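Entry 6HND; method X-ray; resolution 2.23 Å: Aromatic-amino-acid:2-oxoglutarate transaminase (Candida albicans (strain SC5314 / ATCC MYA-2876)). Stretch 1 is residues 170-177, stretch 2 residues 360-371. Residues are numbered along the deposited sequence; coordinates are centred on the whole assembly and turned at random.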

# COMPACT_ATOMS: atom_id res chain seq x y z
N LEU B 170 -8.19 2.81 -8.41
CA LEU B 170 -8.28 2.52 -9.86
C LEU B 170 -7.72 1.13 -10.20
O LEU B 170 -8.26 0.45 -11.09
CB LEU B 170 -7.51 3.59 -10.63
CG LEU B 170 -8.10 5.00 -10.59
CD1 LEU B 170 -7.15 5.97 -11.28
CD2 LEU B 170 -9.48 5.03 -11.21
N ASN B 171 -6.66 0.71 -9.53
CA ASN B 171 -6.09 -0.65 -9.73
C ASN B 171 -7.06 -1.69 -9.16
O ASN B 171 -7.29 -2.71 -9.80
CB ASN B 171 -4.69 -0.77 -9.14
CG ASN B 171 -4.10 -2.12 -9.46
OD1 ASN B 171 -3.99 -2.43 -10.66
ND2 ASN B 171 -3.77 -2.89 -8.43
N LYS B 172 -7.62 -1.40 -8.00
CA LYS B 172 -8.65 -2.25 -7.36
C LYS B 172 -9.84 -2.41 -8.33
O LYS B 172 -10.36 -3.52 -8.46
CB LYS B 172 -9.01 -1.62 -6.02
CG LYS B 172 -7.98 -1.83 -4.91
CD LYS B 172 -8.22 -0.93 -3.68
CE LYS B 172 -7.69 -1.54 -2.40
NZ LYS B 172 -6.21 -1.73 -2.41
N ALA B 173 -10.26 -1.33 -8.99
CA ALA B 173 -11.44 -1.32 -9.87
C ALA B 173 -11.11 -2.06 -11.16
O ALA B 173 -11.96 -2.81 -11.62
CB ALA B 173 -11.83 0.10 -10.18
N ALA B 174 -9.97 -1.78 -11.78
CA ALA B 174 -9.52 -2.51 -12.99
C ALA B 174 -9.50 -4.01 -12.66
O ALA B 174 -10.09 -4.79 -13.42
CB ALA B 174 -8.18 -2.03 -13.44
N ASP B 175 -8.96 -4.39 -11.51
CA ASP B 175 -8.87 -5.83 -11.12
C ASP B 175 -10.28 -6.43 -10.98
O ASP B 175 -10.49 -7.52 -11.50
CB ASP B 175 -8.09 -6.03 -9.83
CG ASP B 175 -8.09 -7.47 -9.39
OD1 ASP B 175 -7.36 -8.27 -10.03
OD2 ASP B 175 -8.86 -7.79 -8.46
N VAL B 176 -11.19 -5.75 -10.29
CA VAL B 176 -12.50 -6.33 -9.90
C VAL B 176 -13.42 -6.42 -11.12
O VAL B 176 -14.34 -7.25 -11.06
CB VAL B 176 -13.17 -5.56 -8.74
CG1 VAL B 176 -13.97 -4.34 -9.20
CG2 VAL B 176 -14.08 -6.47 -7.94
N PHE B 177 -13.23 -5.59 -12.16
CA PHE B 177 -14.13 -5.60 -13.35
C PHE B 177 -13.49 -6.23 -14.60
O PHE B 177 -14.27 -6.68 -15.45
CB PHE B 177 -14.69 -4.20 -13.67
CG PHE B 177 -15.68 -3.68 -12.67
CD1 PHE B 177 -16.80 -4.41 -12.33
CD2 PHE B 177 -15.54 -2.42 -12.12
CE1 PHE B 177 -17.70 -3.93 -11.39
CE2 PHE B 177 -16.46 -1.91 -11.21
CZ PHE B 177 -17.53 -2.68 -10.84
N ASP B 360 -16.21 -6.83 -1.49
CA ASP B 360 -15.72 -8.10 -0.90
C ASP B 360 -14.59 -8.65 -1.77
O ASP B 360 -13.62 -9.22 -1.22
CB ASP B 360 -16.82 -9.16 -0.77
CG ASP B 360 -17.81 -8.87 0.35
OD1 ASP B 360 -17.45 -8.08 1.26
OD2 ASP B 360 -18.96 -9.42 0.27
N ALA B 361 -14.77 -8.57 -3.09
CA ALA B 361 -13.79 -9.05 -4.08
C ALA B 361 -12.55 -8.15 -4.01
O ALA B 361 -11.45 -8.70 -4.01
CB ALA B 361 -14.41 -9.09 -5.46
N VAL B 362 -12.72 -6.83 -3.88
CA VAL B 362 -11.57 -5.89 -3.70
C VAL B 362 -10.79 -6.28 -2.43
O VAL B 362 -9.51 -6.29 -2.44
CB VAL B 362 -11.97 -4.41 -3.69
CG1 VAL B 362 -10.82 -3.50 -3.31
CG2 VAL B 362 -12.52 -3.95 -5.04
N LYS B 363 -11.50 -6.62 -1.37
CA LYS B 363 -10.88 -7.04 -0.09
C LYS B 363 -9.93 -8.21 -0.34
O LYS B 363 -8.76 -8.15 0.13
CB LYS B 363 -11.92 -7.40 0.98
CG LYS B 363 -11.35 -7.52 2.39
CD LYS B 363 -11.64 -8.82 3.10
CE LYS B 363 -10.43 -9.42 3.81
NZ LYS B 363 -10.24 -10.86 3.49
N ASN B 364 -10.39 -9.24 -1.07
CA ASN B 364 -9.57 -10.46 -1.29
C ASN B 364 -8.35 -10.09 -2.13
O ASN B 364 -7.28 -10.70 -1.88
CB ASN B 364 -10.39 -11.63 -1.84
CG ASN B 364 -11.47 -12.14 -0.90
OD1 ASN B 364 -11.34 -12.07 0.32
ND2 ASN B 364 -12.57 -12.63 -1.46
N TYR B 365 -8.47 -9.14 -3.09
CA TYR B 365 -7.34 -8.63 -3.92
C TYR B 365 -6.32 -7.90 -3.02
O TYR B 365 -5.11 -8.12 -3.17
CB TYR B 365 -7.79 -7.64 -4.99
CG TYR B 365 -6.72 -7.16 -5.95
CD1 TYR B 365 -5.78 -8.03 -6.47
CD2 TYR B 365 -6.67 -5.84 -6.36
CE1 TYR B 365 -4.83 -7.61 -7.39
CE2 TYR B 365 -5.73 -5.40 -7.27
CZ TYR B 365 -4.82 -6.30 -7.81
OH TYR B 365 -3.88 -5.89 -8.70
N SER B 366 -6.80 -7.03 -2.13
CA SER B 366 -5.95 -6.22 -1.25
C SER B 366 -5.10 -7.15 -0.39
O SER B 366 -3.90 -6.85 -0.15
CB SER B 366 -6.78 -5.31 -0.42
OG SER B 366 -7.58 -4.52 -1.27
N ASP B 367 -5.70 -8.26 0.05
CA ASP B 367 -5.04 -9.28 0.88
C ASP B 367 -3.81 -9.84 0.15
O ASP B 367 -2.91 -10.33 0.81
CB ASP B 367 -6.02 -10.39 1.25
CG ASP B 367 -6.91 -10.12 2.47
OD1 ASP B 367 -6.58 -9.20 3.28
OD2 ASP B 367 -7.93 -10.84 2.58
N VAL B 368 -3.76 -9.77 -1.18
CA VAL B 368 -2.59 -10.24 -1.96
C VAL B 368 -1.56 -9.12 -2.13
O VAL B 368 -0.38 -9.33 -1.71
CB VAL B 368 -3.04 -10.82 -3.31
CG1 VAL B 368 -1.85 -11.35 -4.09
CG2 VAL B 368 -4.11 -11.89 -3.14
N VAL B 369 -1.95 -7.98 -2.70
CA VAL B 369 -1.01 -7.01 -3.31
C VAL B 369 -0.89 -5.71 -2.50
O VAL B 369 0.08 -4.97 -2.79
CB VAL B 369 -1.41 -6.68 -4.76
CG1 VAL B 369 -1.64 -7.93 -5.60
CG2 VAL B 369 -2.61 -5.74 -4.84
N ASN B 370 -1.81 -5.38 -1.59
CA ASN B 370 -1.74 -4.12 -0.79
C ASN B 370 -2.50 -4.33 0.53
O ASN B 370 -3.70 -3.97 0.58
CB ASN B 370 -2.26 -2.92 -1.59
CG ASN B 370 -2.01 -1.60 -0.90
OD1 ASN B 370 -1.51 -1.60 0.22
ND2 ASN B 370 -2.38 -0.49 -1.53
N ARG B 371 -1.80 -4.84 1.54
CA ARG B 371 -2.42 -5.33 2.82
C ARG B 371 -2.64 -4.18 3.81
O ARG B 371 -2.14 -4.25 4.95
CB ARG B 371 -1.58 -6.48 3.40
CG ARG B 371 -1.71 -7.75 2.58
CD ARG B 371 -0.62 -8.75 2.90
NE ARG B 371 -0.75 -9.33 4.25
CZ ARG B 371 -1.60 -10.29 4.59
NH1 ARG B 371 -2.44 -10.77 3.69
NH2 ARG B 371 -1.64 -10.74 5.82
O HOH W 1 -5.62 -1.93 0.27

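Two helices, separated by at least 185 residues in sequence between any touching pair, pack here with their axes 9.6 Å apart at closest approach and their N-to-C directions 113° apart. They come nearest at Lys172 and Val362, whose CA atoms lie 5.9 Å apart, and together the two stretches bury 457 Å². Leu170 is out of reach of the second helix, so the contact begins with Asn171. Its CA-to-CB bond points sideways, but the t rotamer brings the amide end closer, and ND2 of Asn171 donates a hydrogen bond of 3.0 Å to OH of Tyr365. An asparagine suits this buried site because its short side chain carries an NH donor that meets the phenol oxygen near the plane of the ring.

Lys172 has the largest covered area in the contact, 100 Å². Its length lets one side chain serve two chemistries. The aliphatic part packs against the other helix, with CG of Lys172 3.7 Å from CG1 of Val362, while CA of Lys172 sits 4.2 Å from CD2 at the edge of the Tyr365 ring. Farther out, chi4 turns to p, and CE of Lys172 lies 3.2 Å from OG of Ser366. The short polar side chain of Ser366 places its oxygen beside the lysine end, and this OG is anchored to its own helix by a 2.9 Å hydrogen bond to O of Val362. The ammonium group reaches the residue just after the second helix through a water, which accepts from NZ of Lys172 at 2.8 Å and donates to O of Asn370, also at 2.8 Å. Asn370 is the first residue after the helix to leave helical phi/psi.

Ala173 points away and Ala174 sideways, and neither touches the second stretch. One turn on from Asn171, Asp175 points toward it. Its CB lies 3.8 Å from the centroid of the Tyr365 ring and only 23° off the ring normal, a CH-pi contact over the face, and its OD2 comes within 3.4 Å of CG of Tyr365. Both carboxylate oxygens are hydrogen-bonded elsewhere in the structure, which makes the buried acid tolerable. Tyr365 thus offers a flat surface to Asp175 and a polar tip to Asn171.

Val176 closes the interface with purely apolar packing: its CG2 lies 3.6 Å from CB of Ala361, and its CB 4.1 Å from CG2 of Val362. The small alanine and the compact, branched valines suit this close apolar packing. Phe177 takes no part.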